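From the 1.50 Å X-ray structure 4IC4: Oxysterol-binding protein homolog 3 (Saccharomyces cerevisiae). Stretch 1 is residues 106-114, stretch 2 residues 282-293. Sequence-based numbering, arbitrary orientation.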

# COMPACT_ATOMS: atom_id res chain seq x y z
N LEU A 106 8.99 -0.50 0.09
CA LEU A 106 9.65 0.40 -0.86
C LEU A 106 10.10 -0.32 -2.12
O LEU A 106 10.18 0.28 -3.19
CB LEU A 106 10.87 1.05 -0.21
CG LEU A 106 10.61 2.05 0.90
CD1 LEU A 106 11.92 2.37 1.61
CD2 LEU A 106 9.99 3.31 0.32
N SER A 107 10.37 -1.62 -2.00
CA SER A 107 10.85 -2.42 -3.12
C SER A 107 9.95 -2.47 -4.35
O SER A 107 10.41 -2.84 -5.43
CB SER A 107 11.13 -3.86 -2.65
OG SER A 107 9.95 -4.52 -2.23
N ILE A 108 8.68 -2.12 -4.21
CA ILE A 108 7.80 -2.16 -5.38
C ILE A 108 8.18 -1.10 -6.40
O ILE A 108 7.73 -1.14 -7.54
CB ILE A 108 6.30 -1.99 -5.01
CG1 ILE A 108 6.04 -0.61 -4.40
CG2 ILE A 108 5.86 -3.11 -4.07
CD1 ILE A 108 4.56 -0.30 -4.19
N TYR A 109 9.04 -0.17 -6.00
CA TYR A 109 9.47 0.90 -6.89
C TYR A 109 10.87 0.65 -7.45
O TYR A 109 11.47 1.55 -8.04
CB TYR A 109 9.45 2.24 -6.15
CG TYR A 109 8.07 2.61 -5.65
CD1 TYR A 109 7.03 2.84 -6.55
CD2 TYR A 109 7.80 2.68 -4.29
CE1 TYR A 109 5.75 3.15 -6.10
CE2 TYR A 109 6.51 2.99 -3.83
CZ TYR A 109 5.49 3.21 -4.75
OH TYR A 109 4.22 3.49 -4.33
N ARG A 110 11.38 -0.57 -7.30
CA ARG A 110 12.71 -0.86 -7.80
C ARG A 110 12.78 -0.71 -9.32
O ARG A 110 13.79 -0.23 -9.85
CB ARG A 110 13.19 -2.25 -7.35
CG ARG A 110 12.36 -3.46 -7.75
CD ARG A 110 12.95 -4.66 -7.00
NE ARG A 110 12.37 -5.97 -7.28
CZ ARG A 110 11.21 -6.42 -6.80
NH1 ARG A 110 10.47 -5.64 -6.02
NH2 ARG A 110 10.83 -7.66 -7.04
N ASP A 111 11.73 -1.12 -10.02
CA ASP A 111 11.69 -0.94 -11.46
C ASP A 111 11.06 0.44 -11.62
O ASP A 111 9.88 0.64 -11.31
CB ASP A 111 10.81 -1.98 -12.15
CG ASP A 111 10.84 -1.85 -13.67
OD1 ASP A 111 10.79 -0.71 -14.16
OD2 ASP A 111 10.90 -2.89 -14.36
N LYS A 112 11.86 1.40 -12.08
CA LYS A 112 11.40 2.77 -12.26
C LYS A 112 10.10 2.92 -13.03
O LYS A 112 9.41 3.94 -12.91
CB LYS A 112 12.50 3.60 -12.93
CG LYS A 112 13.74 3.77 -12.07
CD LYS A 112 14.83 4.55 -12.80
CE LYS A 112 16.05 4.73 -11.91
NZ LYS A 112 17.16 5.43 -12.61
N THR A 113 9.75 1.91 -13.82
CA THR A 113 8.52 1.97 -14.60
C THR A 113 7.31 2.19 -13.67
O THR A 113 6.36 2.88 -14.03
CB THR A 113 8.31 0.67 -15.40
OG1 THR A 113 9.47 0.42 -16.21
CG2 THR A 113 7.09 0.79 -16.31
N ARG A 114 7.36 1.61 -12.48
CA ARG A 114 6.27 1.72 -11.52
C ARG A 114 5.98 3.16 -11.10
O ARG A 114 4.86 3.49 -10.70
CB ARG A 114 6.57 0.87 -10.27
CG ARG A 114 5.40 0.70 -9.30
CD ARG A 114 4.32 -0.20 -9.89
NE ARG A 114 3.06 -0.12 -9.14
CZ ARG A 114 2.74 -0.86 -8.08
NH1 ARG A 114 3.58 -1.77 -7.61
NH2 ARG A 114 1.57 -0.68 -7.49
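Stretch 2 282-293: IWEVGDLVSNPK

Stretch 1 is compact. A 3-10 segment covers 106-108, and the backbone bonds Tyr 109 N to Leu 106 O and Arg 110 N to Ser 107 O, both 3.1 Å, close its turns. A second 3-10 segment begins at Lys 112, after Asp 111 (phi/psi -89/112) breaks the run of helical angles; Arg 114 N donates to Asp 111 O at 2.9 Å. Stretch 2 enters as a strand through Glu 284 and then runs as an irregular but largely extended loop. Asn 291, with positive phi and psi (48/56), precedes a 3-10 segment starting at Pro 292. The register gives the direction: the CA atoms of Ser 107 and Val 285 are 6.9 Å apart, those of Asp 111 and Pro 292 7.6 Å, and those of Thr 113 and Lys 293 5.9 Å. Numbering therefore rises along both stretches in the same sense, although seven steps of stretch 2 span the four steps from Ser 107 to Asp 111. No clear hydrogen bond joins the two stretches directly, and together they bury 436 Å².

At the start of the contact, Ser 107 CB lies 3.7 Å from Val 285 CG1 and 3.8 Å from Trp 283 CZ2, meeting the indole at its edge, near the ring plane.

Arg 110 has the largest area covered by stretch 2, 101 Å². With chi1 at p and chi2 and chi3 at t, its chain extends and carries the guanidinium between two aliphatic side chains: Val 285 CB is 3.8 Å from Arg 110 CZ over one face, and Leu 288 CD2 is 3.4 Å from Arg 110 NH2 over the opposite face. Arg 110 NH1 is anchored within its own stretch, donating to Ser 107 O at 2.9 Å with an angle of 151°. Arg 110 NH2 comes within 3.0 Å of Gly 286 O and donates to water 1 at 2.9 Å; water 1 also lies 3.0 Å from Asp 287 O, in position to link the two stretches.

Farther along, Asp 111 CB packs 4.0 Å from Leu 288 CD1, while Asp 111 OD2 is 3.4 Å from Pro 292 CB. The other carboxylate oxygen, Asp 111 OD1, accepts from Thr 113 N at 2.8 Å and from Thr 113 OG1 at 2.7 Å, tying the carboxylate to the start of the second 3-10 segment. Thr 113 CG2 then rests 3.6 Å from Lys 293 O. The Lys 293 side chain leaves CA sideways and its end leads away, so Thr 113 meets its base: Thr 113 OG1 is 4.1 Å from Lys 293 CG.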

# COMPACT_ATOMS: atom_id res chain seq x y z
N ILE A 282 18.28 -11.12 5.97
CA ILE A 282 17.02 -11.00 6.70
C ILE A 282 15.83 -10.94 5.75
O ILE A 282 14.77 -11.48 6.04
CB ILE A 282 17.01 -9.71 7.56
CG1 ILE A 282 18.19 -9.71 8.54
CG2 ILE A 282 15.68 -9.60 8.30
CD1 ILE A 282 18.16 -10.83 9.54
N TRP A 283 16.04 -10.30 4.61
CA TRP A 283 14.98 -10.12 3.61
C TRP A 283 15.57 -9.93 2.22
O TRP A 283 16.66 -9.38 2.07
CB TRP A 283 14.13 -8.89 3.98
CG TRP A 283 13.29 -8.34 2.86
CD1 TRP A 283 12.07 -8.81 2.44
CD2 TRP A 283 13.61 -7.24 2.01
NE1 TRP A 283 11.62 -8.07 1.38
CE2 TRP A 283 12.55 -7.09 1.09
CE3 TRP A 283 14.70 -6.35 1.93
CZ2 TRP A 283 12.53 -6.10 0.10
CZ3 TRP A 283 14.69 -5.37 0.95
CH2 TRP A 283 13.61 -5.25 0.05
N GLU A 284 14.83 -10.38 1.21
CA GLU A 284 15.23 -10.26 -0.18
C GLU A 284 13.96 -10.03 -1.01
O GLU A 284 12.90 -10.55 -0.66
CB GLU A 284 15.92 -11.53 -0.67
CG GLU A 284 17.19 -11.90 0.08
CD GLU A 284 17.71 -13.26 -0.33
OE1 GLU A 284 16.98 -14.26 -0.11
OE2 GLU A 284 18.84 -13.34 -0.86
N VAL A 285 14.08 -9.26 -2.08
CA VAL A 285 12.92 -9.00 -2.93
C VAL A 285 12.46 -10.28 -3.63
O VAL A 285 13.23 -11.23 -3.79
CB VAL A 285 13.22 -7.93 -4.01
CG1 VAL A 285 13.58 -6.61 -3.34
CG2 VAL A 285 14.34 -8.40 -4.92
N GLY A 286 11.20 -10.28 -4.03
CA GLY A 286 10.64 -11.42 -4.73
C GLY A 286 10.77 -11.19 -6.22
O GLY A 286 11.72 -10.55 -6.68
N ASP A 287 9.80 -11.68 -6.98
CA ASP A 287 9.84 -11.53 -8.43
C ASP A 287 8.91 -10.46 -8.98
O ASP A 287 7.89 -10.12 -8.37
CB ASP A 287 9.50 -12.85 -9.11
CG ASP A 287 10.42 -13.98 -8.69
OD1 ASP A 287 11.65 -13.77 -8.67
OD2 ASP A 287 9.92 -15.08 -8.40
N LEU A 288 9.27 -9.94 -10.14
CA LEU A 288 8.46 -8.97 -10.85
C LEU A 288 7.82 -9.80 -11.96
O LEU A 288 8.24 -10.92 -12.22
CB LEU A 288 9.33 -7.88 -11.48
CG LEU A 288 10.09 -6.95 -10.54
CD1 LEU A 288 10.87 -5.93 -11.35
CD2 LEU A 288 9.10 -6.25 -9.61
N VAL A 289 6.78 -9.26 -12.59
CA VAL A 289 6.16 -9.98 -13.69
C VAL A 289 7.16 -10.00 -14.84
O VAL A 289 8.14 -9.25 -14.83
CB VAL A 289 4.88 -9.28 -14.19
CG1 VAL A 289 3.81 -9.33 -13.11
CG2 VAL A 289 5.18 -7.83 -14.57
N SER A 290 6.92 -10.86 -15.82
CA SER A 290 7.81 -10.94 -16.97
C SER A 290 7.69 -9.65 -17.79
O SER A 290 6.60 -9.06 -17.88
CB SER A 290 7.43 -12.14 -17.84
OG SER A 290 6.09 -12.03 -18.31
N ASN A 291 8.80 -9.21 -18.37
CA ASN A 291 8.82 -7.99 -19.17
C ASN A 291 8.12 -6.85 -18.43
O ASN A 291 7.20 -6.23 -18.96
CB ASN A 291 8.12 -8.25 -20.51
CG ASN A 291 8.71 -9.43 -21.25
OD1 ASN A 291 7.99 -10.32 -21.69
ND2 ASN A 291 10.03 -9.44 -21.39
N PRO A 292 8.58 -6.55 -17.21
CA PRO A 292 8.00 -5.50 -16.36
C PRO A 292 7.92 -4.10 -16.95
O PRO A 292 7.06 -3.31 -16.57
CB PRO A 292 8.87 -5.56 -15.11
CG PRO A 292 10.20 -6.02 -15.64
CD PRO A 292 9.78 -7.12 -16.58
N LYS A 293 8.82 -3.77 -17.87
CA LYS A 293 8.82 -2.45 -18.48
C LYS A 293 7.52 -2.21 -19.23
O LYS A 293 7.05 -1.07 -19.34
CB LYS A 293 10.00 -2.30 -19.44
CG LYS A 293 10.13 -0.91 -20.04
CD LYS A 293 11.38 -0.78 -20.89
CE LYS A 293 11.55 0.64 -21.40
NZ LYS A 293 12.81 0.81 -22.17
O HOH W 1 8.59 -8.91 -5.71